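Local coordinates for protein glycosyl hydrolase family 88 (Pedobacter heparinus, PDB 3WIW) that acts as an unsaturated glucuronyl hydrolase specific for heparin, probably cleaving the unsaturated uronic acid from the ends of heparin fragments, at residues Y50-N55 and V65-P70; L43-A47 and F78-L82; W73-F77 and N375-Y380; K99-L103 and K135-K139. All coordinates share one frame; numbering follows the deposited sequence.

Contact 1: Y50-N55 and V65-P70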
loop_
_atom_site.group_PDB
_atom_site.type_symbol
_atom_site.label_atom_id
_atom_site.label_comp_id
_atom_site.label_asym_id
_atom_site.label_seq_id
_atom_site.Cartn_x
_atom_site.Cartn_y
_atom_site.Cartn_z
ATOM N N TYR A 50 13.429 -5.547 17.098
ATOM C CA TYR A 50 14.104 -4.792 16.048
ATOM C C TYR A 50 14.576 -3.428 16.545
ATOM O O TYR A 50 14.148 -2.948 17.608
ATOM C CB TYR A 50 13.195 -4.684 14.793
ATOM C CG TYR A 50 12.756 -6.057 14.342
ATOM C CD1 TYR A 50 13.688 -6.965 13.873
ATOM C CD2 TYR A 50 11.428 -6.469 14.446
ATOM C CE1 TYR A 50 13.328 -8.245 13.514
ATOM C CE2 TYR A 50 11.045 -7.776 14.089
ATOM C CZ TYR A 50 12.013 -8.649 13.626
ATOM O OH TYR A 50 11.678 -9.941 13.286
ATOM N N THR A 51 15.477 -2.824 15.786
ATOM C CA THR A 51 16.087 -1.549 16.148
ATOM C C THR A 51 15.561 -0.442 15.231
ATOM O O THR A 51 15.569 -0.585 14.000
ATOM C CB THR A 51 17.603 -1.643 15.974
ATOM O OG1 THR A 51 18.111 -2.737 16.755
ATOM C CG2 THR A 51 18.268 -0.354 16.435
ATOM N N PRO A 52 15.122 0.686 15.825
ATOM C CA PRO A 52 14.661 1.805 14.989
ATOM C C PRO A 52 15.714 2.179 13.946
ATOM O O PRO A 52 16.917 2.242 14.244
ATOM C CB PRO A 52 14.425 2.937 16.004
ATOM C CG PRO A 52 14.041 2.178 17.260
ATOM C CD PRO A 52 14.921 0.941 17.269
ATOM N N GLY A 53 15.254 2.370 12.711
ATOM C CA GLY A 53 16.140 2.671 11.596
ATOM C C GLY A 53 16.572 1.443 10.801
ATOM O O GLY A 53 17.221 1.574 9.759
ATOM N N MET A 54 16.232 0.253 11.304
ATOM C CA MET A 54 16.501 -1.002 10.612
ATOM C C MET A 54 15.234 -1.847 10.719
ATOM O O MET A 54 15.153 -2.797 11.486
ATOM C CB MET A 54 17.707 -1.709 11.239
ATOM C CG MET A 54 19.034 -1.007 10.976
ATOM S SD MET A 54 19.468 -0.981 9.223
ATOM C CE MET A 54 20.229 -2.584 9.007
ATOM N N ASN A 55 14.236 -1.481 9.935
ATOM C CA ASN A 55 12.904 -2.029 10.115
ATOM C C ASN A 55 12.743 -3.425 9.545
ATOM O O ASN A 55 13.356 -3.762 8.535
ATOM C CB ASN A 55 11.895 -1.074 9.495
ATOM C CG ASN A 55 11.887 0.246 10.207
ATOM O OD1 ASN A 55 11.529 0.305 11.386
ATOM N ND2 ASN A 55 12.359 1.293 9.547
ATOM N N VAL A 65 15.812 -12.513 9.179
ATOM C CA VAL A 65 14.964 -11.388 8.807
ATOM C C VAL A 65 15.716 -10.400 7.919
ATOM O O VAL A 65 16.834 -9.974 8.248
ATOM C CB VAL A 65 14.436 -10.664 10.050
ATOM C CG1 VAL A 65 13.581 -9.479 9.638
ATOM C CG2 VAL A 65 13.637 -11.617 10.916
ATOM N N ARG A 66 15.128 -10.076 6.774
ATOM C CA ARG A 66 15.635 -8.995 5.928
ATOM C C ARG A 66 15.182 -7.681 6.522
ATOM O O ARG A 66 13.996 -7.495 6.794
ATOM C CB ARG A 66 15.111 -9.123 4.501
ATOM C CG ARG A 66 15.540 -7.989 3.604
ATOM C CD ARG A 66 15.149 -8.236 2.160
ATOM N NE ARG A 66 15.475 -7.077 1.335
ATOM C CZ ARG A 66 15.348 -7.040 0.015
ATOM N NH1 ARG A 66 15.665 -5.941 -0.649
ATOM N NH2 ARG A 66 14.929 -8.112 -0.637
ATOM N N LEU A 67 16.132 -6.770 6.719
ATOM C CA LEU A 67 15.865 -5.470 7.331
ATOM C C LEU A 67 15.860 -4.343 6.293
ATOM O O LEU A 67 16.542 -4.429 5.259
ATOM C CB LEU A 67 16.904 -5.162 8.432
ATOM C CG LEU A 67 17.017 -6.210 9.542
ATOM C CD1 LEU A 67 18.179 -5.906 10.456
ATOM C CD2 LEU A 67 15.705 -6.274 10.316
ATOM N N ALA A 68 15.094 -3.292 6.585
ATOM C CA ALA A 68 14.906 -2.155 5.693
ATOM C C ALA A 68 15.492 -0.903 6.353
ATOM O O ALA A 68 14.856 -0.285 7.207
ATOM C CB ALA A 68 13.432 -1.954 5.421
ATOM N N PRO A 69 16.711 -0.514 5.962
ATOM C CA PRO A 69 17.274 0.765 6.425
ATOM C C PRO A 69 16.515 1.959 5.794
ATOM O O PRO A 69 15.605 1.773 4.984
ATOM C CB PRO A 69 18.729 0.692 5.930
ATOM C CG PRO A 69 18.629 -0.126 4.678
ATOM C CD PRO A 69 17.576 -1.181 4.967
ATOM N N PRO A 70 16.897 3.199 6.142
ATOM C CA PRO A 70 16.069 4.337 5.709
ATOM C C PRO A 70 15.963 4.537 4.200
ATOM O O PRO A 70 14.994 5.129 3.746
ATOM C CB PRO A 70 16.739 5.531 6.397
ATOM C CG PRO A 70 17.344 4.917 7.662
ATOM C CD PRO A 70 17.875 3.593 7.181
#
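Asn55 and Ala68 join a small antiparallel hairpin as a hydrogen-bonded pair, each giving its backbone N-H to the other's carbonyl: Asn55 N to Ala68 O is 3.0 Å, and Ala68 N to Asn55 O only 2.7 Å. Ala68 O accepts a second bond from the hydroxyl of Thr75, which also binds Asn55 ND2, so one threonine ties both members of the pair. Pro69 and Pro70 have no N-H to continue the pairing; Gly53 O instead receives the CA-H of Pro69 (Gly53 O to Pro69 CA 3.4 Å). Met54 N is satisfied by Thr51 O, closing a type II turn whose positive phi at Gly53 suits a residue without a side chain. Tyr50 gives its hydroxyl to Gln353 O. Tyr50 OH also rests on Val65 CG2 at 3.5 Å, and Tyr50 CD1 lies 4.1 Å from Leu67 CD2. A phenylalanine here would probably leave Gln353 O without its hydroxyl partner and take away the contact to Val65 CG2. Beyond the pair, Tyr50 directly follows helix 30-49, and the Asn55 side chain packs against Phe78 and Pro79 of helix 77-89 and Phe101 of helix 92-103.

Contact 2: L43-A47 and F78-L82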
loop_
_atom_site.group_PDB
_atom_site.type_symbol
_atom_site.label_atom_id
_atom_site.label_comp_id
_atom_site.label_asym_id
_atom_site.label_seq_id
_atom_site.Cartn_x
_atom_site.Cartn_y
_atom_site.Cartn_z
ATOM N N LEU A 43 3.250 -7.046 17.245
ATOM C CA LEU A 43 3.849 -5.727 17.167
ATOM C C LEU A 43 4.628 -5.406 18.430
ATOM O O LEU A 43 5.692 -4.790 18.364
ATOM C CB LEU A 43 2.771 -4.667 16.943
ATOM C CG LEU A 43 2.145 -4.686 15.552
ATOM C CD1 LEU A 43 0.981 -3.693 15.494
ATOM C CD2 LEU A 43 3.183 -4.409 14.442
ATOM N N THR A 44 4.102 -5.807 19.584
ATOM C CA THR A 44 4.792 -5.572 20.846
ATOM C C THR A 44 6.157 -6.262 20.839
ATOM O O THR A 44 7.181 -5.650 21.170
ATOM C CB THR A 44 3.955 -6.068 22.033
ATOM O OG1 THR A 44 2.712 -5.362 22.050
ATOM C CG2 THR A 44 4.682 -5.879 23.367
ATOM N N ARG A 45 6.177 -7.523 20.422
ATOM C CA ARG A 45 7.421 -8.272 20.367
ATOM C C ARG A 45 8.354 -7.721 19.281
ATOM O O ARG A 45 9.566 -7.636 19.491
ATOM C CB ARG A 45 7.135 -9.750 20.087
ATOM C CG ARG A 45 6.299 -10.476 21.139
ATOM C CD ARG A 45 7.023 -10.649 22.450
ATOM N NE ARG A 45 8.328 -11.320 22.375
ATOM C CZ ARG A 45 8.539 -12.638 22.336
ATOM N NH1 ARG A 45 7.536 -13.513 22.309
ATOM N NH2 ARG A 45 9.785 -13.095 22.307
ATOM N N ALA A 46 7.808 -7.382 18.111
ATOM C CA ALA A 46 8.628 -6.814 17.040
ATOM C C ALA A 46 9.342 -5.539 17.497
ATOM O O ALA A 46 10.547 -5.366 17.271
ATOM C CB ALA A 46 7.779 -6.532 15.820
ATOM N N ALA A 47 8.603 -4.642 18.143
ATOM C CA ALA A 47 9.186 -3.357 18.549
ATOM C C ALA A 47 10.247 -3.526 19.652
ATOM O O ALA A 47 11.138 -2.702 19.787
ATOM C CB ALA A 47 8.092 -2.399 18.977
ATOM N N PHE A 78 6.655 -0.518 8.800
ATOM C CA PHE A 78 6.626 -1.005 10.182
ATOM C C PHE A 78 6.206 0.086 11.193
ATOM O O PHE A 78 5.276 -0.145 11.965
ATOM C CB PHE A 78 7.933 -1.660 10.570
ATOM C CG PHE A 78 7.938 -2.193 11.967
ATOM C CD1 PHE A 78 7.110 -3.259 12.326
ATOM C CD2 PHE A 78 8.762 -1.633 12.926
ATOM C CE1 PHE A 78 7.115 -3.753 13.616
ATOM C CE2 PHE A 78 8.780 -2.116 14.222
ATOM C CZ PHE A 78 7.957 -3.184 14.578
ATOM N N PRO A 79 6.822 1.294 11.156
ATOM C CA PRO A 79 6.293 2.308 12.084
ATOM C C PRO A 79 4.816 2.631 11.804
ATOM O O PRO A 79 4.050 2.832 12.741
ATOM C CB PRO A 79 7.203 3.522 11.879
ATOM C CG PRO A 79 8.050 3.220 10.683
ATOM C CD PRO A 79 8.063 1.720 10.493
ATOM N N GLY A 80 4.401 2.639 10.543
ATOM C CA GLY A 80 2.999 2.836 10.227
ATOM C C GLY A 80 2.107 1.780 10.845
ATOM O O GLY A 80 1.026 2.079 11.366
ATOM N N THR A 81 2.556 0.532 10.795
ATOM C CA THR A 81 1.805 -0.589 11.364
ATOM C C THR A 81 1.681 -0.439 12.879
ATOM O O THR A 81 0.622 -0.732 13.465
ATOM C CB THR A 81 2.444 -1.929 10.967
ATOM O OG1 THR A 81 2.599 -1.929 9.543
ATOM C CG2 THR A 81 1.559 -3.103 11.373
ATOM N N LEU A 82 2.744 0.060 13.514
ATOM C CA LEU A 82 2.691 0.362 14.938
ATOM C C LEU A 82 1.638 1.436 15.245
ATOM O O LEU A 82 0.869 1.299 16.203
ATOM C CB LEU A 82 4.074 0.793 15.453
ATOM C CG LEU A 82 5.152 -0.300 15.561
ATOM C CD1 LEU A 82 6.504 0.336 15.850
ATOM C CD2 LEU A 82 4.777 -1.333 16.638
#
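Leu43, Ala46 and Ala47 of helix 30-49 meet Phe78, Thr81 and Leu82 of helix 77-89 in the buried helix packing of an (alpha/alpha)6 barrel. The two short segments run roughly antiparallel, at 136°, with their axes 11.0 Å apart.

The aromatic contacts centre on Phe78. With CG anti to the backbone N (chi1 -179°), the ring reaches across to helix 30-49 and sets CZ and CE1 each 3.6 Å from Ala46 CB. Ala47 N lies at the ring edge, close to its plane, 3.9 Å from Phe78 CZ; that N-H is already used by Leu43 O within its own helix. The small side chain of Ala46 lets the ring come this close. An alanine in place of Phe78 would probably open a gap beside Ala46 and take away the aromatic partner of Phe101, which meets the ring edge-to-face.

The aliphatic contacts lie alongside. Leu43 CB sits 3.9 Å from Leu82 CD2, which also approaches Ala47 CB. Leu43 CD2 meets Thr81 CG2 at 3.7 Å, the two side chains crossing at about a right angle. Threonine fits because its hydroxyl bonds to Phe77 O one turn back, which leaves the methyl for the leucine. The other leucine branch touches backbone: Leu43 CD1 is 3.6 Å from Thr81 O.

Contact 3: W73-F77 and N375-Y380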
loop_
_atom_site.group_PDB
_atom_site.type_symbol
_atom_site.label_atom_id
_atom_site.label_comp_id
_atom_site.label_asym_id
_atom_site.label_seq_id
_atom_site.Cartn_x
_atom_site.Cartn_y
_atom_site.Cartn_z
ATOM N N TRP A 73 12.626 1.222 0.213
ATOM C CA TRP A 73 11.286 1.739 -0.060
ATOM C C TRP A 73 10.209 1.257 0.915
ATOM O O TRP A 73 9.138 1.880 1.016
ATOM C CB TRP A 73 10.857 1.420 -1.488
ATOM C CG TRP A 73 10.351 0.006 -1.724
ATOM C CD1 TRP A 73 11.096 -1.088 -2.051
ATOM C CD2 TRP A 73 8.981 -0.429 -1.701
ATOM N NE1 TRP A 73 10.266 -2.188 -2.247
ATOM C CE2 TRP A 73 8.964 -1.803 -2.036
ATOM C CE3 TRP A 73 7.766 0.219 -1.439
ATOM C CZ2 TRP A 73 7.778 -2.551 -2.105
ATOM C CZ3 TRP A 73 6.589 -0.515 -1.507
ATOM C CH2 TRP A 73 6.602 -1.895 -1.834
ATOM N N THR A 74 10.470 0.150 1.615
ATOM C CA THR A 74 9.496 -0.399 2.533
ATOM C C THR A 74 9.724 0.072 3.961
ATOM O O THR A 74 9.002 -0.350 4.845
ATOM C CB THR A 74 9.520 -1.959 2.568
ATOM O OG1 THR A 74 10.676 -2.400 3.301
ATOM C CG2 THR A 74 9.513 -2.568 1.157
ATOM N N THR A 75 10.700 0.956 4.196
ATOM C CA THR A 75 11.138 1.204 5.560
ATOM C C THR A 75 10.063 1.883 6.439
ATOM O O THR A 75 10.066 1.740 7.668
ATOM C CB THR A 75 12.457 1.997 5.553
ATOM O OG1 THR A 75 13.075 1.890 6.835
ATOM C CG2 THR A 75 12.230 3.467 5.206
ATOM N N GLY A 76 9.159 2.638 5.825
ATOM C CA GLY A 76 8.118 3.326 6.566
ATOM C C GLY A 76 6.967 2.456 7.018
ATOM O O GLY A 76 6.184 2.898 7.874
ATOM N N PHE A 77 6.813 1.244 6.464
ATOM C CA PHE A 77 5.634 0.444 6.776
ATOM C C PHE A 77 5.559 -0.021 8.228
ATOM O O PHE A 77 4.505 0.072 8.832
ATOM C CB PHE A 77 5.504 -0.756 5.835
ATOM C CG PHE A 77 5.167 -0.356 4.423
ATOM C CD1 PHE A 77 3.933 0.242 4.129
ATOM C CD2 PHE A 77 6.072 -0.577 3.392
ATOM C CE1 PHE A 77 3.586 0.586 2.824
ATOM C CE2 PHE A 77 5.750 -0.220 2.077
ATOM C CZ PHE A 77 4.509 0.378 1.791
ATOM N N ASN A 375 6.359 -6.527 5.292
ATOM C CA ASN A 375 5.899 -5.465 6.166
ATOM C C ASN A 375 4.689 -4.686 5.627
ATOM O O ASN A 375 3.777 -4.347 6.396
ATOM C CB ASN A 375 7.059 -4.555 6.583
ATOM C CG ASN A 375 7.821 -3.923 5.407
ATOM O OD1 ASN A 375 7.375 -3.931 4.243
ATOM N ND2 ASN A 375 8.990 -3.353 5.717
ATOM N N TYR A 376 4.601 -4.488 4.316
ATOM C CA TYR A 376 3.449 -3.759 3.788
ATOM C C TYR A 376 2.170 -4.579 3.764
ATOM O O TYR A 376 1.082 -4.007 3.843
ATOM C CB TYR A 376 3.712 -3.121 2.431
ATOM C CG TYR A 376 4.334 -4.019 1.372
ATOM C CD1 TYR A 376 3.539 -4.795 0.518
ATOM C CD2 TYR A 376 5.720 -4.050 1.191
ATOM C CE1 TYR A 376 4.107 -5.584 -0.470
ATOM C CE2 TYR A 376 6.313 -4.830 0.190
ATOM C CZ TYR A 376 5.491 -5.595 -0.637
ATOM O OH TYR A 376 6.023 -6.362 -1.652
ATOM N N ALA A 377 2.270 -5.911 3.689
ATOM C CA ALA A 377 1.058 -6.732 3.852
ATOM C C ALA A 377 0.464 -6.471 5.229
ATOM O O ALA A 377 -0.748 -6.281 5.369
ATOM C CB ALA A 377 1.355 -8.187 3.676
ATOM N N ASP A 378 1.314 -6.407 6.250
ATOM C CA ASP A 378 0.820 -6.181 7.605
ATOM C C ASP A 378 0.199 -4.783 7.744
ATOM O O ASP A 378 -0.850 -4.641 8.400
ATOM C CB ASP A 378 1.934 -6.328 8.644
ATOM C CG ASP A 378 2.483 -7.739 8.761
ATOM O OD1 ASP A 378 1.956 -8.679 8.132
ATOM O OD2 ASP A 378 3.437 -7.927 9.546
ATOM N N TYR A 379 0.822 -3.767 7.136
ATOM C CA TYR A 379 0.347 -2.409 7.222
ATOM C C TYR A 379 -1.054 -2.304 6.631
ATOM O O TYR A 379 -1.988 -1.804 7.291
ATOM C CB TYR A 379 1.328 -1.529 6.465
ATOM C CG TYR A 379 0.895 -0.088 6.382
ATOM C CD1 TYR A 379 1.189 0.832 7.410
ATOM C CD2 TYR A 379 0.197 0.391 5.253
ATOM C CE1 TYR A 379 0.811 2.171 7.306
ATOM C CE2 TYR A 379 -0.191 1.733 5.151
ATOM C CZ TYR A 379 0.127 2.611 6.180
ATOM O OH TYR A 379 -0.211 3.933 6.113
ATOM N N TYR A 380 -1.236 -2.796 5.402
ATOM C CA TYR A 380 -2.548 -2.679 4.759
ATOM C C TYR A 380 -3.590 -3.598 5.387
ATOM O O TYR A 380 -4.771 -3.266 5.404
ATOM C CB TYR A 380 -2.474 -2.807 3.218
ATOM C CG TYR A 380 -1.751 -1.612 2.632
ATOM C CD1 TYR A 380 -2.340 -0.337 2.614
ATOM C CD2 TYR A 380 -0.438 -1.740 2.181
ATOM C CE1 TYR A 380 -1.659 0.783 2.121
ATOM C CE2 TYR A 380 0.259 -0.634 1.689
ATOM C CZ TYR A 380 -0.358 0.630 1.670
ATOM O OH TYR A 380 0.356 1.698 1.224
#
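Phe77 plugs, as a knob into a hole, among Asn375, Tyr376, Tyr379 and Tyr380, a buried aromatic contact between the start of helix 77-89, with the loop before it, and the N-terminal end of helix 375-392, about 7 Å from the centre of the chain to the centre of the contact. Tyr376 CB stands over the middle of the Phe77 ring, 3.4 Å from its centroid, in a CH-pi contact almost on the ring normal. The edge of Phe77 is turned to the face of Tyr379, planes at 62°, with Phe77 CD1 3.8 Å from Tyr379 CG, while Phe77 CE1 meets Tyr380 CE2 at 3.7 Å. A flat ring suits this place because it offers a face to Tyr376 CB and an edge to Tyr379; phenylalanine brings no polar group that would need a partner here.

Tyr376 takes the crowded position about its first torsion (chi1 49°), which carries its ring toward Trp73; the two rings meet obliquely, with Tyr376 CE2 3.6 Å from Trp73 CZ2.

The polar link is the amide of Asn375: ND2 donates a nearly straight bond, lying in the amide plane, to Thr74 OG1 at 3.1 Å. The threonine hydroxyl also bonds Asp72 OD1, and ND2 is held by two acceptors, Thr74 OG1 and Pro56 O. Asn375 OD1, in contrast, is buried without a polar partner, 3.7 Å from Phe77 CD2.

Trp73 lies beside Asp116, the predicted nucleophile, and Tyr376 beside Arg246, predicted to bind substrate. The arrangement is thus an aromatic cluster bordering the probable active site of this (alpha/alpha)6 barrel.

Contact 4: K99-L103 and K135-K139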
loop_
_atom_site.group_PDB
_atom_site.type_symbol
_atom_site.label_atom_id
_atom_site.label_comp_id
_atom_site.label_asym_id
_atom_site.label_seq_id
_atom_site.Cartn_x
_atom_site.Cartn_y
_atom_site.Cartn_z
ATOM N N LYS A 99 6.442 6.075 17.868
ATOM C CA LYS A 99 7.235 7.308 17.882
ATOM C C LYS A 99 8.730 6.987 17.648
ATOM O O LYS A 99 9.373 7.591 16.786
ATOM C CB LYS A 99 7.031 8.029 19.204
ATOM C CG LYS A 99 7.886 9.263 19.366
ATOM C CD LYS A 99 7.594 9.980 20.672
ATOM C CE LYS A 99 8.421 11.235 20.744
ATOM N NZ LYS A 99 8.243 11.964 22.024
ATOM N N ARG A 100 9.268 6.037 18.414
ATOM C CA ARG A 100 10.684 5.653 18.305
ATOM C C ARG A 100 11.045 5.206 16.882
ATOM O O ARG A 100 12.050 5.642 16.301
ATOM C CB ARG A 100 10.993 4.459 19.231
ATOM C CG ARG A 100 11.306 4.751 20.666
ATOM C CD ARG A 100 12.294 3.688 21.186
ATOM N NE ARG A 100 11.852 2.308 20.984
ATOM C CZ ARG A 100 12.672 1.282 20.769
ATOM N NH1 ARG A 100 12.183 0.063 20.615
ATOM N NH2 ARG A 100 13.981 1.469 20.701
ATOM N N PHE A 101 10.234 4.312 16.327
ATOM C CA PHE A 101 10.515 3.776 14.992
ATOM C C PHE A 101 10.255 4.810 13.879
ATOM O O PHE A 101 10.861 4.744 12.814
ATOM C CB PHE A 101 9.752 2.458 14.774
ATOM C CG PHE A 101 10.393 1.275 15.461
ATOM C CD1 PHE A 101 10.116 0.980 16.789
ATOM C CD2 PHE A 101 11.301 0.475 14.778
ATOM C CE1 PHE A 101 10.737 -0.106 17.425
ATOM C CE2 PHE A 101 11.909 -0.623 15.401
ATOM C CZ PHE A 101 11.627 -0.906 16.721
ATOM N N THR A 102 9.354 5.758 14.124
ATOM C CA THR A 102 9.125 6.846 13.173
ATOM C C THR A 102 10.303 7.822 13.119
ATOM O O THR A 102 10.829 8.126 12.048
ATOM C CB THR A 102 7.802 7.595 13.476
ATOM O OG1 THR A 102 6.714 6.682 13.313
ATOM C CG2 THR A 102 7.584 8.749 12.519
ATOM N N LEU A 103 10.743 8.284 14.288
ATOM C CA LEU A 103 11.732 9.371 14.327
ATOM C C LEU A 103 13.093 8.924 13.813
ATOM O O LEU A 103 13.919 9.756 13.432
ATOM C CB LEU A 103 11.865 9.989 15.725
ATOM C CG LEU A 103 10.621 10.738 16.200
ATOM C CD1 LEU A 103 10.756 11.150 17.686
ATOM C CD2 LEU A 103 10.342 11.981 15.326
ATOM N N LYS A 135 4.009 18.508 16.575
ATOM C CA LYS A 135 4.740 19.262 15.574
ATOM C C LYS A 135 6.121 18.685 15.244
ATOM O O LYS A 135 6.683 19.005 14.197
ATOM C CB LYS A 135 4.823 20.737 15.987
ATOM C CG LYS A 135 3.457 21.437 16.001
ATOM C CD LYS A 135 2.780 21.418 14.618
ATOM C CE LYS A 135 1.507 22.280 14.604
ATOM N NZ LYS A 135 0.385 21.608 15.331
ATOM N N ILE A 136 6.657 17.808 16.092
ATOM C CA ILE A 136 7.932 17.181 15.750
ATOM C C ILE A 136 7.857 16.450 14.402
ATOM O O ILE A 136 8.869 16.302 13.713
ATOM C CB ILE A 136 8.460 16.233 16.849
ATOM C CG1 ILE A 136 7.525 15.038 17.049
ATOM C CG2 ILE A 136 8.686 16.995 18.153
ATOM C CD1 ILE A 136 7.988 14.102 18.153
ATOM N N TYR A 137 6.663 16.013 14.003
ATOM C CA TYR A 137 6.526 15.268 12.755
ATOM C C TYR A 137 6.356 16.149 11.520
ATOM O O TYR A 137 6.438 15.656 10.394
ATOM C CB TYR A 137 5.351 14.297 12.857
ATOM C CG TYR A 137 5.499 13.290 13.990
ATOM C CD1 TYR A 137 6.527 12.333 13.972
ATOM C CD2 TYR A 137 4.612 13.285 15.084
ATOM C CE1 TYR A 137 6.687 11.423 15.027
ATOM C CE2 TYR A 137 4.760 12.373 16.138
ATOM C CZ TYR A 137 5.792 11.436 16.095
ATOM O OH TYR A 137 5.949 10.515 17.101
ATOM N N LEU A 138 6.133 17.447 11.703
ATOM C CA LEU A 138 5.628 18.262 10.613
ATOM C C LEU A 138 6.693 18.716 9.609
ATOM O O LEU A 138 6.483 18.607 8.394
ATOM C CB LEU A 138 4.840 19.449 11.164
ATOM C CG LEU A 138 4.009 20.194 10.116
ATOM C CD1 LEU A 138 2.976 19.269 9.490
ATOM C CD2 LEU A 138 3.340 21.393 10.744
ATOM N N LYS A 139 7.822 19.238 10.080
ATOM C CA LYS A 139 8.827 19.707 9.133
ATOM C C LYS A 139 9.367 18.594 8.201
ATOM O O LYS A 139 9.526 18.830 7.005
ATOM C CB LYS A 139 9.965 20.480 9.823
ATOM C CG LYS A 139 10.879 21.229 8.845
ATOM C CD LYS A 139 10.093 22.277 8.055
ATOM C CE LYS A 139 10.973 23.124 7.152
ATOM N NZ LYS A 139 10.199 24.261 6.578
#
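Lys99 leaves its helix with CG opposite the backbone N (chi1 176°) and the rest of the chain extended, while Tyr137 has its CG opposite the carbonyl carbon (chi1 -59°), which points its ring toward helix 92-103; the two side chains meet at about a right angle. The phenol oxygen comes to the root of the lysine, Tyr137 OH lying 3.2 Å from Lys99 CG and 3.4 Å from Lys99 CB. These are contacts with methylenes, so the long lysine serves here as an aliphatic rod.

Farther down the ring, Tyr137 CE1 is touched by two branches from the next turn of the helix: Leu103 CD2 at 3.7 Å and Thr102 CG2 at 3.8 Å. Threonine suits its position because its two branches do different work. The methyl packs on the ring, while OG1 is engaged by Ala98 O in its own helix and by Trp83 NE1. Leucine, longer, can bring a methyl to the ring from a position that does not point straight at it.

Ile136 adds CD1, which approaches Lys99 CE at 3.9 Å and Leu103 CD1 at 4.1 Å, but the residue is modelled in two conformers, so this part of the contact is less certain.

Tyr137 also packs on Ala128 and Thr132 of helix 117-132 and on Trp83 of helix 77-89. The contact therefore joins the end of helix 92-103 to the 3-10 turn leading into helix 138-150, away from the annotated sites, and is consistent with neighbouring outer helices in an (alpha/alpha)6 barrel.

Overall arrangement
Contact 3 lies nearest the centre of the chain, about 7 Å from it, and nearest the predicted site: the Trp73 side chain is about 3 Å from that of Asp116 and about 3 Å from a bound EPE molecule. Contact 2 follows, its centre about 10 Å from that of contact 3; there Thr81 OG1 lies 3.3 Å from Tyr379 CA. Contact 1 is about 12 Å from contact 3 between centres and joined to it through Thr75. Contact 4 is outermost, about 21 Å from the chain centre and about 17 Å from contact 3. Its centre is about 17 Å from that of contact 1 and about 15 Å from that of contact 2, and Phe101, on its helix 92-103, touches both.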